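Local atomic coordinates of putative permease protein, ABC transporter (Porphyromonas gingivalis, PDB entry 3IS6), a protein that is probably the permease component of an ABC transporter, represented here by its MacB-like periplasmic core domain and presumably taking part in transport across the cell membrane. Residues 5-9 with 225-229; 13-17 with 182-188. One frame throughout, in Å; residues are numbered along the deposited sequence.

Interaction 1 of 2, residues 5-9 with 225-229; sequences ERDFP and PFNRL
One face of the Phe8 ring carries the guanidinium of Arg228, whose NH1 stands 3.8 Å above the ring plane, over the centre. This is a cation-pi contact, with Arg228 CZ 4.9 Å from the centroid of the Phe8 ring, and it joins two loops of this probable periplasmic domain, whose family is MacB-like: the one leading into strand 14-23 and the one leaving strand 218-225. The ring and the guanidinium are not stacked flat; their planes stand 69° apart, so the cation turns an edge to the pi face. The far end of the guanidinium, NH1 with NH2, grips one acceptor, Arg6 O, in two hydrogen bonds of 2.8 Å and 3.0 Å respectively, and this oxygen lies in the guanidinium plane; NH1 alone also faces the ring. NH1 approaches in the carbonyl plane, whereas NH2 comes from above it, so the pair fixes how the head group is rotated over the ring.

Arginine suits this place because its long chain crosses between the loops and still ends in several N-H groups for a backbone oxygen. From CG to NE the chain is extended (chi2 -176°, chi3 -174°), and its CD passes 3.6 Å from Phe8 CE2, adding an apolar contact beside the cationic one. Phenylalanine at position 8 offers both a pi face and an oily surface; elsewhere it meets Phe91 edge-to-face. The carboxylates of Glu5 and Asp7 lie near the guanidinium without touching it and would probably add a modest electrostatic attraction, though Glu5 OE2 is hydrogen-bonded to His151 N.

Phe226 has the backbone N of Arg228 over one face, and the Phe8 ring reaches its edge, near its plane, through CE2, 4.3 Å from Phe226 CE2. Just beyond, Asn227 closes an Asx turn: its OD1 accepts from Leu229 N at 3.0 Å.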
ATOM      1  N   GLU A   5      29.267  16.583  11.015  1.00 27.14           N
ATOM      2  CA  GLU A   5      28.469  15.484  10.463  1.00 27.68           C
ATOM      3  C   GLU A   5      29.183  14.591   9.452  1.00 26.65           C
ATOM      4  O   GLU A   5      29.939  15.028   8.629  1.00 26.93           O
ATOM      5  CB  GLU A   5      27.140  15.979   9.928  1.00 27.77           C
ATOM      6  CG  GLU A   5      26.403  16.719  10.978  1.00 30.75           C
ATOM      7  CD  GLU A   5      25.172  16.038  11.417  1.00 31.80           C
ATOM      8  OE1 GLU A   5      25.079  15.590  12.549  1.00 32.91           O
ATOM      9  OE2 GLU A   5      24.283  15.980  10.615  1.00 33.21           O
ATOM     10  N   ARG A   6      28.916  13.312   9.568  1.00 25.60           N
ATOM     11  CA  ARG A   6      29.539  12.344   8.740  1.00 24.06           C
ATOM     12  C   ARG A   6      29.143  12.418   7.295  1.00 22.85           C
ATOM     13  O   ARG A   6      28.036  12.721   6.968  1.00 22.06           O
ATOM     14  CB  ARG A   6      29.246  10.947   9.295  1.00 24.96           C
ATOM     15  CG  ARG A   6      27.854  10.682   9.794  1.00 25.91           C
ATOM     16  CD  ARG A   6      27.669   9.200  10.183  1.00 27.35           C
ATOM     17  NE  ARG A   6      26.673   8.508   9.373  1.00 25.18           N
ATOM     18  CZ  ARG A   6      25.376   8.569   9.608  1.00 28.36           C
ATOM     19  NH1 ARG A   6      24.940   9.298  10.636  1.00 28.80           N
ATOM     20  NH2 ARG A   6      24.526   7.917   8.819  1.00 24.26           N
ATOM     21  N   ASP A   7      30.091  12.121   6.439  1.00 21.40           N
ATOM     22  CA  ASP A   7      29.826  11.746   5.091  1.00 21.01           C
ATOM     23  C   ASP A   7      29.309  10.321   5.076  1.00 20.45           C
ATOM     24  O   ASP A   7      29.708   9.528   5.863  1.00 19.72           O
ATOM     25  CB  ASP A   7      31.080  11.771   4.275  1.00 21.18           C
ATOM     26  CG  ASP A   7      31.730  13.108   4.242  1.00 22.33           C
ATOM     27  OD1 ASP A   7      31.058  14.121   4.137  1.00 20.83           O
ATOM     28  OD2 ASP A   7      32.951  13.113   4.297  1.00 25.73           O
ATOM     29  N   PHE A   8      28.455  10.024   4.122  1.00 18.87           N
ATOM     30  CA  PHE A   8      28.015   8.684   3.874  1.00 17.78           C
ATOM     31  C   PHE A   8      29.200   7.876   3.314  1.00 18.04           C
ATOM     32  O   PHE A   8      30.120   8.437   2.797  1.00 16.48           O
ATOM     33  CB  PHE A   8      26.888   8.704   2.876  1.00 16.84           C
ATOM     34  CG  PHE A   8      25.621   9.314   3.386  1.00 17.97           C
ATOM     35  CD1 PHE A   8      25.142   9.026   4.637  1.00 15.90           C
ATOM     36  CD2 PHE A   8      24.890  10.154   2.596  1.00 15.64           C
ATOM     37  CE1 PHE A   8      23.983   9.568   5.083  1.00 15.10           C
ATOM     38  CE2 PHE A   8      23.743  10.694   3.040  1.00 15.93           C
ATOM     39  CZ  PHE A   8      23.289  10.407   4.283  1.00 17.00           C
ATOM     40  N   PRO A   9      29.161   6.562   3.415  1.00 18.67           N
ATOM     41  CA  PRO A   9      30.245   5.751   2.878  1.00 18.96           C
ATOM     42  C   PRO A   9      30.369   5.895   1.370  1.00 19.14           C
ATOM     43  O   PRO A   9      29.399   5.886   0.694  1.00 18.28           O
ATOM     44  CB  PRO A   9      29.794   4.345   3.223  1.00 19.34           C
ATOM     45  CG  PRO A   9      28.964   4.502   4.348  1.00 19.80           C
ATOM     46  CD  PRO A   9      28.250   5.750   4.212  1.00 18.56           C
ATOM     47  N   PRO A 225      25.105  12.140  -9.982  1.00 20.48           N
ATOM     48  CA  PRO A 225      25.760  12.067  -8.691  1.00 20.04           C
ATOM     49  C   PRO A 225      24.875  12.619  -7.601  1.00 19.97           C
ATOM     50  O   PRO A 225      24.172  13.541  -7.836  1.00 19.98           O
ATOM     51  CB  PRO A 225      26.952  12.986  -8.879  1.00 20.18           C
ATOM     52  CG  PRO A 225      27.196  12.974 -10.251  1.00 20.98           C
ATOM     53  CD  PRO A 225      25.887  12.965 -10.894  1.00 19.99           C
ATOM     54  N   PHE A 226      24.905  12.029  -6.429  1.00 19.20           N
ATOM     55  CA  PHE A 226      23.982  12.411  -5.392  1.00 18.94           C
ATOM     56  C   PHE A 226      24.577  13.469  -4.517  1.00 18.33           C
ATOM     57  O   PHE A 226      25.555  13.242  -3.903  1.00 17.91           O
ATOM     58  CB  PHE A 226      23.617  11.181  -4.565  1.00 18.93           C
ATOM     59  CG  PHE A 226      22.792  11.465  -3.356  1.00 18.66           C
ATOM     60  CD1 PHE A 226      21.607  12.126  -3.447  1.00 18.94           C
ATOM     61  CD2 PHE A 226      23.198  11.038  -2.124  1.00 19.42           C
ATOM     62  CE1 PHE A 226      20.871  12.379  -2.321  1.00 18.35           C
ATOM     63  CE2 PHE A 226      22.472  11.281  -1.028  1.00 19.77           C
ATOM     64  CZ  PHE A 226      21.312  11.947  -1.117  1.00 18.19           C
ATOM     65  N   ASN A 227      23.942  14.623  -4.476  1.00 18.06           N
ATOM     66  CA  ASN A 227      24.271  15.671  -3.537  1.00 17.94           C
ATOM     67  C   ASN A 227      23.167  15.786  -2.497  1.00 17.82           C
ATOM     68  O   ASN A 227      22.108  16.177  -2.786  1.00 17.52           O
ATOM     69  CB  ASN A 227      24.434  16.996  -4.271  1.00 18.19           C
ATOM     70  CG  ASN A 227      24.833  18.128  -3.369  1.00 19.70           C
ATOM     71  OD1 ASN A 227      24.647  18.084  -2.188  1.00 22.90           O
ATOM     72  ND2 ASN A 227      25.389  19.155  -3.947  1.00 21.57           N
ATOM     73  N   ARG A 228      23.493  15.422  -1.281  1.00 18.02           N
ATOM     74  CA  ARG A 228      22.553  15.327  -0.192  1.00 17.24           C
ATOM     75  C   ARG A 228      22.046  16.638   0.370  1.00 16.95           C
ATOM     76  O   ARG A 228      21.116  16.655   1.093  1.00 16.92           O
ATOM     77  CB  ARG A 228      23.111  14.456   0.927  1.00 17.50           C
ATOM     78  CG  ARG A 228      23.893  15.166   1.954  1.00 15.48           C
ATOM     79  CD  ARG A 228      24.500  14.250   2.966  1.00 17.68           C
ATOM     80  NE  ARG A 228      25.145  14.937   4.060  1.00 17.68           N
ATOM     81  CZ  ARG A 228      25.983  14.382   4.919  1.00 19.32           C
ATOM     82  NH1 ARG A 228      26.293  13.117   4.836  1.00 14.42           N
ATOM     83  NH2 ARG A 228      26.496  15.098   5.881  1.00 18.65           N
ATOM     84  N   LEU A 229      22.710  17.728   0.076  1.00 15.79           N
ATOM     85  CA  LEU A 229      22.488  18.925   0.843  1.00 15.75           C
ATOM     86  C   LEU A 229      21.076  19.418   0.705  1.00 15.31           C
ATOM     87  O   LEU A 229      20.598  19.615  -0.354  1.00 16.66           O
ATOM     88  CB  LEU A 229      23.459  20.000   0.385  1.00 15.29           C
ATOM     89  CG  LEU A 229      23.336  21.364   1.021  1.00 16.33           C
ATOM     90  CD1 LEU A 229      23.644  21.340   2.436  1.00 16.92           C
ATOM     91  CD2 LEU A 229      24.170  22.342   0.305  1.00 15.81           C
TER

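Interaction 2 of 2, residues 13-17 with 182-188; sequences RICIV and AYVRLRP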
ATOM      1  N   ARG A  13      30.857   8.106  -4.818  1.00 19.04           N
ATOM      2  CA  ARG A  13      30.352   7.140  -5.780  1.00 18.10           C
ATOM      3  C   ARG A  13      28.841   6.881  -5.773  1.00 18.01           C
ATOM      4  O   ARG A  13      28.371   6.010  -6.436  1.00 17.72           O
ATOM      5  CB  ARG A  13      31.106   5.820  -5.643  1.00 18.79           C
ATOM      6  CG  ARG A  13      32.557   5.928  -5.967  1.00 18.69           C
ATOM      7  CD  ARG A  13      33.226   4.595  -6.013  1.00 21.99           C
ATOM      8  NE  ARG A  13      33.712   4.157  -4.732  1.00 22.51           N
ATOM      9  CZ  ARG A  13      33.410   2.992  -4.206  1.00 24.31           C
ATOM     10  NH1 ARG A  13      32.619   2.187  -4.844  1.00 24.95           N
ATOM     11  NH2 ARG A  13      33.880   2.645  -3.043  1.00 23.85           N
ATOM     12  N   ILE A  14      28.096   7.643  -5.006  1.00 17.00           N
ATOM     13  CA  ILE A  14      26.663   7.467  -4.966  1.00 17.10           C
ATOM     14  C   ILE A  14      25.954   8.370  -5.945  1.00 17.08           C
ATOM     15  O   ILE A  14      26.212   9.519  -5.996  1.00 15.02           O
ATOM     16  CB  ILE A  14      26.105   7.744  -3.576  1.00 17.31           C
ATOM     17  CG1 ILE A  14      26.804   6.887  -2.547  1.00 18.16           C
ATOM     18  CG2 ILE A  14      24.646   7.532  -3.553  1.00 16.98           C
ATOM     19  CD1 ILE A  14      26.454   7.220  -1.183  1.00 19.85           C
ATOM     20  N   CYS A  15      25.037   7.785  -6.687  1.00 16.94           N
ATOM     21  CA  CYS A  15      24.187   8.447  -7.634  1.00 17.31           C
ATOM     22  C   CYS A  15      22.718   8.177  -7.309  1.00 16.96           C
ATOM     23  O   CYS A  15      22.419   7.281  -6.600  1.00 16.92           O
ATOM     24  CB  CYS A  15      24.459   7.938  -9.036  1.00 17.13           C
ATOM     25  SG  CYS A  15      26.089   8.197  -9.664  1.00 21.34           S
ATOM     26  N   ILE A  16      21.833   8.980  -7.857  1.00 16.46           N
ATOM     27  CA  ILE A  16      20.429   8.709  -7.862  1.00 16.19           C
ATOM     28  C   ILE A  16      19.988   8.569  -9.296  1.00 15.65           C
ATOM     29  O   ILE A  16      20.658   9.016 -10.185  1.00 14.76           O
ATOM     30  CB  ILE A  16      19.557   9.767  -7.152  1.00 17.15           C
ATOM     31  CG1 ILE A  16      19.682  11.129  -7.783  1.00 17.63           C
ATOM     32  CG2 ILE A  16      19.872   9.853  -5.710  1.00 17.80           C
ATOM     33  CD1 ILE A  16      18.467  12.004  -7.599  1.00 19.90           C
ATOM     34  N   VAL A  17      18.849   7.946  -9.496  1.00 13.95           N
ATOM     35  CA  VAL A  17      18.342   7.719 -10.804  1.00 12.60           C
ATOM     36  C   VAL A  17      17.338   8.770 -11.142  1.00 11.35           C
ATOM     37  O   VAL A  17      16.358   8.905 -10.506  1.00 13.07           O
ATOM     38  CB  VAL A  17      17.649   6.381 -10.922  1.00 12.37           C
ATOM     39  CG1 VAL A  17      17.191   6.183 -12.248  1.00 10.96           C
ATOM     40  CG2 VAL A  17      18.520   5.268 -10.473  1.00 12.17           C
ATOM     41  N   ALA A 182      15.862   5.994  -6.013  1.00 10.18           N
ATOM     42  CA  ALA A 182      16.756   4.895  -6.218  1.00 11.56           C
ATOM     43  C   ALA A 182      18.179   5.374  -6.137  1.00 12.56           C
ATOM     44  O   ALA A 182      18.581   6.195  -6.888  1.00 13.54           O
ATOM     45  CB  ALA A 182      16.509   4.302  -7.521  1.00 12.30           C
ATOM     46  N   TYR A 183      18.912   4.820  -5.203  1.00 12.36           N
ATOM     47  CA  TYR A 183      20.275   5.154  -4.968  1.00 12.25           C
ATOM     48  C   TYR A 183      21.156   4.045  -5.494  1.00 12.70           C
ATOM     49  O   TYR A 183      20.909   2.907  -5.258  1.00 11.16           O
ATOM     50  CB  TYR A 183      20.537   5.330  -3.500  1.00 11.52           C
ATOM     51  CG  TYR A 183      19.728   6.400  -2.794  1.00 12.92           C
ATOM     52  CD1 TYR A 183      20.116   7.709  -2.801  1.00 11.29           C
ATOM     53  CD2 TYR A 183      18.570   6.088  -2.120  1.00 10.23           C
ATOM     54  CE1 TYR A 183      19.408   8.646  -2.159  1.00  9.67           C
ATOM     55  CE2 TYR A 183      17.849   7.037  -1.485  1.00  8.34           C
ATOM     56  CZ  TYR A 183      18.273   8.312  -1.497  1.00  8.88           C
ATOM     57  OH  TYR A 183      17.554   9.249  -0.853  1.00  8.92           O
ATOM     58  N   VAL A 184      22.179   4.425  -6.215  1.00 13.44           N
ATOM     59  CA  VAL A 184      23.086   3.500  -6.826  1.00 14.77           C
ATOM     60  C   VAL A 184      24.528   3.823  -6.492  1.00 15.93           C
ATOM     61  O   VAL A 184      24.967   4.904  -6.740  1.00 16.83           O
ATOM     62  CB  VAL A 184      22.939   3.594  -8.320  1.00 15.39           C
ATOM     63  CG1 VAL A 184      23.784   2.642  -8.999  1.00 15.12           C
ATOM     64  CG2 VAL A 184      21.567   3.420  -8.728  1.00 16.21           C
ATOM     65  N   ARG A 185      25.274   2.874  -5.967  1.00 16.00           N
ATOM     66  CA  ARG A 185      26.683   3.065  -5.771  1.00 16.14           C
ATOM     67  C   ARG A 185      27.490   2.332  -6.822  1.00 16.58           C
ATOM     68  O   ARG A 185      27.423   1.152  -6.923  1.00 16.47           O
ATOM     69  CB  ARG A 185      27.106   2.598  -4.400  1.00 16.40           C
ATOM     70  CG  ARG A 185      28.519   2.878  -4.057  1.00 15.69           C
ATOM     71  CD  ARG A 185      29.084   1.850  -3.161  1.00 18.39           C
ATOM     72  NE  ARG A 185      28.530   1.933  -1.845  1.00 21.40           N
ATOM     73  CZ  ARG A 185      28.437   0.915  -1.024  1.00 20.60           C
ATOM     74  NH1 ARG A 185      28.915  -0.257  -1.375  1.00 19.60           N
ATOM     75  NH2 ARG A 185      27.893   1.077   0.146  1.00 19.38           N
ATOM     76  N   LEU A 186      28.244   3.082  -7.596  1.00 16.75           N
ATOM     77  CA  LEU A 186      29.118   2.552  -8.612  1.00 17.39           C
ATOM     78  C   LEU A 186      30.483   2.096  -8.108  1.00 18.12           C
ATOM     79  O   LEU A 186      31.000   2.621  -7.171  1.00 18.14           O
ATOM     80  CB  LEU A 186      29.304   3.580  -9.710  1.00 17.06           C
ATOM     81  CG  LEU A 186      28.059   4.215 -10.250  1.00 18.17           C
ATOM     82  CD1 LEU A 186      28.354   5.347 -11.095  1.00 19.18           C
ATOM     83  CD2 LEU A 186      27.270   3.235 -10.965  1.00 18.68           C
ATOM     84  N   ARG A 187      31.083   1.148  -8.804  1.00 18.69           N
ATOM     85  CA  ARG A 187      32.451   0.780  -8.549  1.00 19.88           C
ATOM     86  C   ARG A 187      33.394   1.876  -8.999  1.00 19.87           C
ATOM     87  O   ARG A 187      33.082   2.661  -9.855  1.00 19.18           O
ATOM     88  CB  ARG A 187      32.812  -0.501  -9.264  1.00 20.41           C
ATOM     89  CG  ARG A 187      31.754  -1.493  -9.293  1.00 22.96           C
ATOM     90  CD  ARG A 187      32.286  -2.887  -9.100  1.00 28.31           C
ATOM     91  NE  ARG A 187      31.228  -3.886  -9.075  1.00 31.17           N
ATOM     92  CZ  ARG A 187      30.951  -4.643  -8.026  1.00 31.92           C
ATOM     93  NH1 ARG A 187      31.668  -4.540  -6.923  1.00 31.55           N
ATOM     94  NH2 ARG A 187      29.969  -5.512  -8.093  1.00 31.54           N
ATOM     95  N   PRO A 188      34.578   1.886  -8.438  1.00 20.26           N
ATOM     96  CA  PRO A 188      35.530   2.943  -8.724  1.00 20.15           C
ATOM     97  C   PRO A 188      35.823   3.009 -10.204  1.00 20.41           C
ATOM     98  O   PRO A 188      35.939   2.016 -10.860  1.00 20.08           O
ATOM     99  CB  PRO A 188      36.766   2.467  -7.999  1.00 20.21           C
ATOM    100  CG  PRO A 188      36.285   1.639  -6.981  1.00 20.54           C
ATOM    101  CD  PRO A 188      35.143   0.918  -7.508  1.00 20.48           C
TER
HETATM  102  O   HOH W   1      15.489   8.380  -7.955  1.00 14.64           O
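Residues 14-17 and 182-186 run antiparallel as neighbouring strands, their short axes 4.5 Å apart at closest and their N-to-C directions 143° apart. Cys15 and Val184 form the hydrogen-bonded pair, Cys15 N to Val184 O and Val184 N to Cys15 O both measuring 2.9 Å. It is flanked by the non-hydrogen-bonded pairs Ile14-Arg185 and Ile16-Tyr183, where CA-H...O contacts such as Ile16 CA to Ala182 O run beside the regular bonds. Further bonds join Leu186 N to Arg13 O and Val17 N to Ala182 O, and beyond the latter a water bridges the strands, donating to Val17 O and accepting from Ala182 N.

In the mixed sheet of this MacB-like periplasmic core, strand 14-23 also pairs with 218-225, and strand 181-186 with 54-70, so both segments have strand neighbours on both edges; most of their residues are buried, which suits apolar side chains. On the face of Cys15 and Val184, Cys15 SG lies 3.9 Å from Leu186 CD1. At the other end Val17 CG2 touches Ala182 CB at 3.7 Å and Val184 CG2; the small alanine fits where helix 43-50 packs close through Ala44. Across the sheet, the Ile16 and Tyr183 side chains run alongside each other in the same direction. CG2 of Ile16, turned anti to the carbonyl carbon while CG1 takes the position between N and C (chi1 60°), reaches Tyr183 CD1 at 3.6 Å.

Arg13 finishes the pairing with its side chain. A bend at chi3 (-88°) brings NH1 to Leu186 O at 2.9 Å, the oxygen lying near the guanidinium plane, while Pro188 packs over one guanidinium face. NH1 also makes a salt bridge to Glu55 OE1, and Glu55 OE2 takes NH1 of Arg185, so one carboxylate probably offsets the charge of both arginines.

In the fold
Interaction 2 is a buried pairing of two sheet strands, nested along the chain inside the loop that interaction 1 closes at the surface. Their centres lie about 12 Å apart, and they share a border: Phe226 N probably donates to Ile14 O, while the Phe226 ring packs on Ile16 and meets Tyr183 edge-to-face. Strand 14-23 follows segment 5-9 and strand 218-225 leads into segment 225-229, so the outer contact joins loops attached to strands that pair within the sheet. Chemistry follows place: backbone bonds and mostly apolar packing in the interior, with arginines salt-bridged to Glu55 at its end; between the irregular loops, one arginine hydrogen-bonded to a carbonyl and in cation-pi contact with a ring.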